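Local structure of Ceg4 (Legionella pneumophila subsp. pneumophila, 6AOJ) at residues Thr21-Asn26 with Val82-Ser87; Gln39-Asp44 with Pro53-Ile58; Gly139-Asp144 with Ala170-Ala175. The protein is a HAD-like phosphotyrosine phosphatase effector that attenuates activation of eukaryotic MAPK pathways, here as its magnesium-binding phosphatase domain. All coordinates share one frame; numbering follows the deposited sequence.

Contact 1: Thr21-Asn26 with Val82-Ser87; sequences TGKSGN and VDFLMS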
loop_
_atom_site.group_PDB
_atom_site.type_symbol
_atom_site.label_atom_id
_atom_site.label_comp_id
_atom_site.label_asym_id
_atom_site.label_seq_id
_atom_site.Cartn_x
_atom_site.Cartn_y
_atom_site.Cartn_z
ATOM N N THR A 21 6.037 2.735 -1.117
ATOM C CA THR A 21 7.033 3.820 -1.066
ATOM C C THR A 21 8.466 3.296 -1.119
ATOM O O THR A 21 8.737 2.103 -1.021
ATOM C CB THR A 21 6.897 4.653 0.204
ATOM O OG1 THR A 21 7.540 3.971 1.294
ATOM C CG2 THR A 21 5.421 4.875 0.543
ATOM N N GLY A 22 9.412 4.217 -1.215
ATOM C CA GLY A 22 10.776 3.785 -1.309
ATOM C C GLY A 22 11.527 3.889 0.003
ATOM O O GLY A 22 12.752 3.880 0.005
ATOM N N LYS A 23 10.833 4.066 1.118
ATOM C CA LYS A 23 11.535 4.192 2.393
ATOM C C LYS A 23 10.982 3.192 3.385
ATOM O O LYS A 23 9.778 2.939 3.394
ATOM C CB LYS A 23 11.399 5.612 2.943
ATOM C CG LYS A 23 12.299 6.630 2.262
ATOM C CD LYS A 23 13.693 6.626 2.867
ATOM C CE LYS A 23 14.759 6.806 1.799
ATOM N NZ LYS A 23 15.954 7.526 2.321
ATOM N N SER A 24 11.835 2.613 4.226
ATOM C CA SER A 24 11.275 1.645 5.165
ATOM C C SER A 24 10.427 2.359 6.220
ATOM O O SER A 24 10.581 3.556 6.475
ATOM C CB SER A 24 12.392 0.816 5.817
ATOM O OG SER A 24 13.090 1.611 6.775
ATOM N N GLY A 25 9.526 1.609 6.850
ATOM C CA GLY A 25 8.674 2.208 7.865
ATOM C C GLY A 25 9.465 2.786 9.022
ATOM O O GLY A 25 9.175 3.893 9.495
ATOM N N ASN A 26 10.504 2.062 9.477
ATOM C CA ASN A 26 11.311 2.573 10.573
ATOM C C ASN A 26 12.017 3.863 10.187
ATOM O O ASN A 26 12.376 4.653 11.061
ATOM C CB ASN A 26 12.359 1.543 11.024
ATOM C CG ASN A 26 11.739 0.290 11.645
ATOM O OD1 ASN A 26 10.742 0.362 12.362
ATOM N ND2 ASN A 26 12.345 -0.864 11.378
ATOM N N VAL A 82 11.892 12.405 -2.216
ATOM C CA VAL A 82 10.862 11.841 -3.082
ATOM C C VAL A 82 10.606 10.376 -2.756
ATOM O O VAL A 82 9.514 9.861 -3.032
ATOM C CB VAL A 82 11.257 12.040 -4.564
ATOM C CG1 VAL A 82 12.172 10.940 -5.036
ATOM C CG2 VAL A 82 10.032 12.113 -5.436
ATOM N N ASP A 83 11.583 9.690 -2.139
ATOM C CA ASP A 83 11.410 8.270 -1.825
ATOM C C ASP A 83 10.421 8.007 -0.697
ATOM O O ASP A 83 10.131 6.840 -0.416
ATOM C CB ASP A 83 12.771 7.662 -1.474
ATOM C CG ASP A 83 13.673 7.527 -2.690
ATOM O OD1 ASP A 83 13.136 7.462 -3.822
ATOM O OD2 ASP A 83 14.913 7.483 -2.521
ATOM N N PHE A 84 9.905 9.039 -0.026
ATOM C CA PHE A 84 8.772 8.852 0.879
ATOM C C PHE A 84 7.428 8.777 0.159
ATOM O O PHE A 84 6.420 8.434 0.779
ATOM C CB PHE A 84 8.712 9.998 1.908
ATOM C CG PHE A 84 9.865 9.989 2.894
ATOM C CD1 PHE A 84 11.010 10.732 2.649
ATOM C CD2 PHE A 84 9.777 9.273 4.078
ATOM C CE1 PHE A 84 12.083 10.745 3.552
ATOM C CE2 PHE A 84 10.828 9.278 4.995
ATOM C CZ PHE A 84 11.988 10.032 4.733
ATOM N N LEU A 85 7.383 9.037 -1.130
ATOM C CA LEU A 85 6.133 8.921 -1.864
ATOM C C LEU A 85 6.090 7.577 -2.577
ATOM O O LEU A 85 7.087 6.872 -2.669
ATOM C CB LEU A 85 6.009 10.043 -2.895
ATOM C CG LEU A 85 6.072 11.460 -2.304
ATOM C CD1 LEU A 85 6.025 12.492 -3.441
ATOM C CD2 LEU A 85 4.873 11.611 -1.412
ATOM N N MET A 86 4.930 7.269 -3.148
ATOM C CA MET A 86 4.832 6.129 -4.050
ATOM C C MET A 86 5.561 6.444 -5.340
ATOM O O MET A 86 5.461 7.553 -5.860
ATOM C CB MET A 86 3.364 5.826 -4.372
ATOM C CG MET A 86 2.472 5.681 -3.163
ATOM S SD MET A 86 0.819 5.162 -3.716
ATOM C CE MET A 86 0.153 6.738 -4.130
ATOM N N SER A 87 6.272 5.457 -5.876
ATOM C CA SER A 87 6.947 5.675 -7.137
ATOM C C SER A 87 5.904 5.853 -8.246
ATOM O O SER A 87 4.763 5.399 -8.113
ATOM C CB SER A 87 7.873 4.500 -7.456
ATOM O OG SER A 87 7.129 3.318 -7.741
#
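Gly22 N donates a backbone hydrogen bond to Asp83 O, 2.8 Å long and bent to 132° at the hydrogen, where the loop 21-26 meets the 3-10 turn at 82-84. Nearby, Thr21 CA makes a CA-H...O contact with Leu85 O at 3.4 Å. The Thr21 methyl, CG2, reaches Phe84 O at 3.7 Å. The Thr21 hydroxyl works within its own loop: Lys23 N donates to Thr21 OG1 at 3.3 Å, which makes an ST turn, and OG1 is also hydrogen-bonded to Gly18 N. Lys23 meets Phe84 through its aliphatic part. Lys23 CG sits over the middle of the Phe84 ring, 4.0 Å from the centroid and 6° off the normal, a CH-pi contact. CG stands beside the backbone N (chi1 -77°), and the chain then bends, bringing Lys23 CE to 3.9 Å from Asp83 CB. Lys23 NZ and Asp83 OD2 stay 5.0 Å apart, so their attraction is probably modest. The contact closes the base of a strand-free insert after strand 10-14, consistent with a HAD phosphatase cap. The chemistry implies a join made by one main-chain bond and a methylene on a ring, in the loop that carries on from the magnesium ligands Asp15 and Asp17.

Contact 2: Gln39-Asp44 with Pro53-Ile58; sequences QGYKKD and PMKDPI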
loop_
_atom_site.group_PDB
_atom_site.type_symbol
_atom_site.label_atom_id
_atom_site.label_comp_id
_atom_site.label_asym_id
_atom_site.label_seq_id
_atom_site.Cartn_x
_atom_site.Cartn_y
_atom_site.Cartn_z
ATOM N N GLN A 39 -1.050 16.074 15.591
ATOM C CA GLN A 39 -1.479 17.200 16.406
ATOM C C GLN A 39 -0.495 17.437 17.550
ATOM O O GLN A 39 0.033 16.497 18.143
ATOM C CB GLN A 39 -2.878 16.955 16.967
ATOM C CG GLN A 39 -3.988 16.863 15.943
ATOM C CD GLN A 39 -5.360 16.806 16.597
ATOM O OE1 GLN A 39 -5.580 17.400 17.653
ATOM N NE2 GLN A 39 -6.287 16.080 15.975
ATOM N N GLY A 40 -0.248 18.702 17.865
ATOM C CA GLY A 40 0.687 19.005 18.921
ATOM C C GLY A 40 2.144 18.940 18.532
ATOM O O GLY A 40 3.006 19.057 19.410
ATOM N N TYR A 41 2.448 18.767 17.248
ATOM C CA TYR A 41 3.827 18.746 16.775
ATOM C C TYR A 41 4.634 19.918 17.308
ATOM O O TYR A 41 4.213 21.075 17.204
ATOM C CB TYR A 41 3.851 18.792 15.259
ATOM C CG TYR A 41 5.233 18.917 14.675
ATOM C CD1 TYR A 41 6.173 17.911 14.850
ATOM C CD2 TYR A 41 5.573 20.013 13.910
ATOM C CE1 TYR A 41 7.434 18.001 14.290
ATOM C CE2 TYR A 41 6.816 20.125 13.346
ATOM C CZ TYR A 41 7.756 19.130 13.546
ATOM O OH TYR A 41 9.005 19.273 12.981
ATOM N N LYS A 42 5.807 19.604 17.868
ATOM C CA LYS A 42 6.840 20.589 18.184
ATOM C C LYS A 42 8.149 20.106 17.572
ATOM O O LYS A 42 8.491 18.931 17.702
ATOM C CB LYS A 42 6.990 20.801 19.699
ATOM C CG LYS A 42 6.093 21.905 20.279
ATOM C CD LYS A 42 4.617 21.520 20.211
ATOM C CE LYS A 42 3.673 22.723 20.119
ATOM N NZ LYS A 42 3.611 23.547 21.363
ATOM N N LYS A 43 8.869 20.995 16.885
ATOM C CA LYS A 43 10.046 20.559 16.142
ATOM C C LYS A 43 11.053 19.859 17.054
ATOM O O LYS A 43 11.310 20.300 18.184
ATOM C CB LYS A 43 10.715 21.740 15.442
ATOM C CG LYS A 43 11.677 21.290 14.348
ATOM C CD LYS A 43 12.452 22.454 13.745
ATOM C CE LYS A 43 13.039 22.085 12.377
ATOM N NZ LYS A 43 13.701 20.741 12.362
ATOM N N ASP A 44 11.613 18.753 16.544
ATOM C CA ASP A 44 12.613 17.931 17.234
ATOM C C ASP A 44 12.074 17.272 18.502
ATOM O O ASP A 44 12.854 16.843 19.363
ATOM C CB ASP A 44 13.890 18.722 17.572
ATOM C CG ASP A 44 14.294 19.695 16.482
ATOM O OD1 ASP A 44 14.550 19.233 15.344
ATOM O OD2 ASP A 44 14.387 20.911 16.779
ATOM N N PRO A 53 -3.299 11.734 17.771
ATOM C CA PRO A 53 -4.241 12.171 16.731
ATOM C C PRO A 53 -3.518 12.912 15.610
ATOM O O PRO A 53 -2.602 13.700 15.848
ATOM C CB PRO A 53 -5.204 13.088 17.488
ATOM C CG PRO A 53 -5.031 12.718 18.927
ATOM C CD PRO A 53 -3.605 12.332 19.079
ATOM N N MET A 54 -3.922 12.637 14.372
ATOM C CA MET A 54 -3.311 13.304 13.233
ATOM C C MET A 54 -4.009 14.634 12.945
ATOM O O MET A 54 -5.192 14.821 13.250
ATOM C CB MET A 54 -3.339 12.408 11.987
ATOM C CG MET A 54 -2.496 11.170 12.121
ATOM S SD MET A 54 -1.953 10.525 10.535
ATOM C CE MET A 54 -0.258 11.090 10.525
ATOM N N LYS A 55 -3.245 15.578 12.394
ATOM C CA LYS A 55 -3.845 16.810 11.898
ATOM C C LYS A 55 -4.884 16.482 10.824
ATOM O O LYS A 55 -4.798 15.460 10.141
ATOM C CB LYS A 55 -2.764 17.737 11.347
ATOM C CG LYS A 55 -1.926 18.432 12.420
ATOM C CD LYS A 55 -0.684 19.071 11.823
ATOM C CE LYS A 55 0.170 19.762 12.901
ATOM N NZ LYS A 55 1.445 20.337 12.342
ATOM N N ASP A 56 -5.878 17.361 10.670
ATOM C CA ASP A 56 -6.999 17.028 9.804
ATOM C C ASP A 56 -6.532 16.917 8.347
ATOM O O ASP A 56 -5.495 17.475 7.975
ATOM C CB ASP A 56 -8.130 18.050 9.986
ATOM C CG ASP A 56 -7.951 19.308 9.158
ATOM O OD1 ASP A 56 -8.984 19.891 8.765
ATOM O OD2 ASP A 56 -6.802 19.735 8.923
ATOM N N PRO A 57 -7.267 16.165 7.512
ATOM C CA PRO A 57 -6.756 15.848 6.161
ATOM C C PRO A 57 -6.502 17.065 5.282
ATOM O O PRO A 57 -5.641 17.012 4.393
ATOM C CB PRO A 57 -7.861 14.956 5.570
ATOM C CG PRO A 57 -8.615 14.447 6.732
ATOM C CD PRO A 57 -8.584 15.544 7.749
ATOM N N ILE A 58 -7.226 18.159 5.493
ATOM C CA ILE A 58 -6.965 19.365 4.716
ATOM C C ILE A 58 -5.591 19.938 5.062
ATOM O O ILE A 58 -4.819 20.299 4.169
ATOM C CB ILE A 58 -8.076 20.390 4.947
ATOM C CG1 ILE A 58 -9.373 19.912 4.292
ATOM C CG2 ILE A 58 -7.654 21.755 4.415
ATOM C CD1 ILE A 58 -10.560 20.750 4.705
HETATM O O HOH W 1 2.356 21.707 14.887
#
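Gln39 grips the second segment twice. Its backbone N donates to Pro53 O at 2.8 Å, in the carbonyl plane and fairly straight at 160°. Its side chain holds CG beside the backbone N (chi1 -65°) and then runs extended, which carries the amide past Pro53 to the next carbonyl. There Gln39 NE2 donates to Met54 O at 3.2 Å. The acceptor lies in the plane of the Gln39 amide, but the donor stands well above the Met54 carbonyl plane. The same NE2 is 3.5 Å from Pro53 CB, and the two side chains cross at about a right angle. Further along, Tyr41 CB comes 4.1 Å from Lys55 NZ, at the end of an extended lysine chain. A water bridges the two residues, donating to Tyr41 O and accepting from Lys55 NZ, each at 3.0 Å. The lysine also bonds to Ser36 O, and Tyr41 OH to Glu32. This surface contact closes the loop between helices 32-36 and 57-68, in the insert after strand 10-14, probably the cap region. Tyr41 leans on helix 32-36 through Gln35 and Ser36, while Asp56, the N-cap of helix 57-68, bonds to Glu59 N.

Contact 3: Gly139-Asp144 with Ala170-Ala175; sequences GYKFND and AEMLRA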
loop_
_atom_site.group_PDB
_atom_site.type_symbol
_atom_site.label_atom_id
_atom_site.label_comp_id
_atom_site.label_asym_id
_atom_site.label_seq_id
_atom_site.Cartn_x
_atom_site.Cartn_y
_atom_site.Cartn_z
ATOM N N GLY A 139 -0.635 -4.282 12.913
ATOM C CA GLY A 139 0.780 -4.573 13.087
ATOM C C GLY A 139 1.100 -6.051 13.175
ATOM O O GLY A 139 2.276 -6.411 13.143
ATOM N N TYR A 140 0.093 -6.922 13.280
ATOM C CA TYR A 140 0.286 -8.369 13.379
ATOM C C TYR A 140 -0.105 -8.982 12.033
ATOM O O TYR A 140 -1.265 -9.329 11.802
ATOM C CB TYR A 140 -0.528 -8.945 14.529
ATOM C CG TYR A 140 -0.453 -8.149 15.819
ATOM C CD1 TYR A 140 0.732 -8.057 16.552
ATOM C CD2 TYR A 140 -1.581 -7.504 16.318
ATOM C CE1 TYR A 140 0.787 -7.325 17.749
ATOM C CE2 TYR A 140 -1.541 -6.777 17.504
ATOM C CZ TYR A 140 -0.361 -6.688 18.215
ATOM O OH TYR A 140 -0.356 -5.966 19.388
ATOM N N LYS A 141 0.879 -9.143 11.138
ATOM C CA LYS A 141 0.541 -9.353 9.729
ATOM C C LYS A 141 -0.003 -10.748 9.453
ATOM O O LYS A 141 -0.863 -10.907 8.567
ATOM C CB LYS A 141 1.747 -9.054 8.835
ATOM C CG LYS A 141 2.130 -7.585 8.822
ATOM C CD LYS A 141 2.827 -7.119 7.528
ATOM C CE LYS A 141 3.461 -5.713 7.745
ATOM N NZ LYS A 141 3.945 -5.132 6.466
ATOM N N PHE A 142 0.482 -11.775 10.175
ATOM C CA PHE A 142 -0.135 -13.093 10.061
ATOM C C PHE A 142 -1.612 -13.022 10.448
ATOM O O PHE A 142 -2.480 -13.533 9.730
ATOM C CB PHE A 142 0.604 -14.133 10.933
ATOM C CG PHE A 142 -0.059 -15.463 10.949
ATOM C CD1 PHE A 142 -0.976 -15.794 11.938
ATOM C CD2 PHE A 142 0.176 -16.378 9.934
ATOM C CE1 PHE A 142 -1.609 -17.013 11.931
ATOM C CE2 PHE A 142 -0.459 -17.608 9.924
ATOM C CZ PHE A 142 -1.345 -17.931 10.924
ATOM N N ASN A 143 -1.911 -12.426 11.599
ATOM C CA ASN A 143 -3.298 -12.387 12.066
ATOM C C ASN A 143 -4.185 -11.598 11.104
ATOM O O ASN A 143 -5.320 -12.011 10.819
ATOM C CB ASN A 143 -3.361 -11.783 13.465
ATOM C CG ASN A 143 -2.921 -12.747 14.519
ATOM O OD1 ASN A 143 -2.837 -13.946 14.269
ATOM N ND2 ASN A 143 -2.635 -12.243 15.703
ATOM N N ASP A 144 -3.683 -10.470 10.590
ATOM C CA ASP A 144 -4.485 -9.627 9.706
ATOM C C ASP A 144 -4.750 -10.318 8.371
ATOM O O ASP A 144 -5.885 -10.295 7.872
ATOM C CB ASP A 144 -3.799 -8.291 9.488
ATOM C CG ASP A 144 -4.025 -7.297 10.652
ATOM O OD1 ASP A 144 -4.845 -7.553 11.559
ATOM O OD2 ASP A 144 -3.373 -6.251 10.651
ATOM N N ALA A 170 7.428 -13.193 5.487
ATOM C CA ALA A 170 7.267 -14.594 5.870
ATOM C C ALA A 170 5.985 -14.801 6.668
ATOM O O ALA A 170 5.338 -15.855 6.557
ATOM C CB ALA A 170 8.494 -15.083 6.670
ATOM N N GLU A 171 5.627 -13.828 7.510
ATOM C CA GLU A 171 4.368 -13.894 8.248
ATOM C C GLU A 171 3.178 -13.921 7.292
ATOM O O GLU A 171 2.236 -14.707 7.469
ATOM C CB GLU A 171 4.250 -12.690 9.190
ATOM C CG GLU A 171 5.218 -12.743 10.369
ATOM C CD GLU A 171 4.998 -13.951 11.252
ATOM O OE1 GLU A 171 4.076 -13.901 12.094
ATOM O OE2 GLU A 171 5.755 -14.951 11.119
ATOM N N MET A 172 3.175 -13.029 6.291
ATOM C CA MET A 172 2.051 -13.018 5.349
ATOM C C MET A 172 2.005 -14.313 4.538
ATOM O O MET A 172 0.933 -14.881 4.320
ATOM C CB MET A 172 2.159 -11.803 4.446
ATOM C CG MET A 172 2.039 -10.525 5.263
ATOM S SD MET A 172 1.366 -9.099 4.361
ATOM C CE MET A 172 2.743 -8.805 3.269
ATOM N N LEU A 173 3.156 -14.792 4.089
ATOM C CA LEU A 173 3.166 -16.011 3.295
ATOM C C LEU A 173 2.641 -17.191 4.103
ATOM O O LEU A 173 1.901 -18.034 3.578
ATOM C CB LEU A 173 4.579 -16.267 2.780
ATOM C CG LEU A 173 4.845 -17.478 1.886
ATOM C CD1 LEU A 173 4.191 -17.228 0.550
ATOM C CD2 LEU A 173 6.364 -17.609 1.730
ATOM N N ARG A 174 3.014 -17.282 5.382
ATOM C CA ARG A 174 2.529 -18.398 6.216
ATOM C C ARG A 174 1.013 -18.354 6.354
ATOM O O ARG A 174 0.335 -19.397 6.387
ATOM C CB ARG A 174 3.181 -18.326 7.590
ATOM C CG ARG A 174 2.952 -19.487 8.479
ATOM C CD ARG A 174 3.765 -19.291 9.735
ATOM N NE ARG A 174 3.013 -18.618 10.789
ATOM C CZ ARG A 174 3.338 -17.446 11.319
ATOM N NH1 ARG A 174 4.416 -16.809 10.894
ATOM N NH2 ARG A 174 2.590 -16.917 12.282
ATOM N N ALA A 175 0.461 -17.153 6.453
ATOM C CA ALA A 175 -0.990 -17.011 6.486
ATOM C C ALA A 175 -1.622 -17.523 5.189
ATOM O O ALA A 175 -2.601 -18.277 5.213
ATOM C CB ALA A 175 -1.348 -15.541 6.744
HETATM O O HOH W 2 2.675 -11.659 12.326
#
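Phe142 and Arg174 stack flat, with the guanidinium lying over one face of the ring. The centres are 4.1 Å apart and the planes only 15° from parallel. The overlap is off-centre: Arg174 NH2 stands over the rim, 3.3 Å from Phe142 CG, and Arg174 CZ lies 32° off the ring normal. This is also a cation-pi contact. The arginine reaches it by leaving its helix with CG anti to the backbone N (chi1 -171°) and bending at chi3. Glu171, one turn earlier, lies beside the same guanidinium, but the modelled approach of Arg174 NH1 to Glu171 OE2 is too short to trust, and the bond from NH2 to OE1 is weak. The edge of Phe142 points at the helix backbone, where CD2 is 3.6 Å from Glu171 O near the ring plane. Phe142 CD2 also packs on Ala175 CB at 3.6 Å. A water joins the segments, accepting from Phe142 N and donating to Glu171 OE1 at 2.7 Å. Lys141 meets the other helix with its methylenes: its CB touches Met172 CG at 3.9 Å, and its CD lies near the sulfur. Its extended chain carries NZ away to Asp15, Asp163 and Val108 O, a place consistent with the conserved lysine of HAD phosphatases. The contact pairs the first turn of helix 141-148 with the middle of helix 166-178. Strand 158-162 lies between these helices in sequence. Met172 packs on Ile161 of that strand and on Val145 of helix 141-148, and Ala175 also touches Val145.

Overall arrangement
Contacts 1 and 3 approach the magnesium site from different parts of the chain, with centres 21 Å apart and nearest atoms about 9 Å apart. The Thr21 side chain of contact 1 is about 7 Å from the magnesium ion, and the Lys141 side chain of contact 3 about 5 Å. The metal is bound by Asp15, Asp17 and Asp164, near the ends of strands 10-14 and 158-162 in the parallel sheet, as in HAD phosphatases. Contact 2 lies within the long insert between the two segments of contact 1, its centre 20 Å from that of contact 1 and 30 Å from that of contact 3. None of the three touches another.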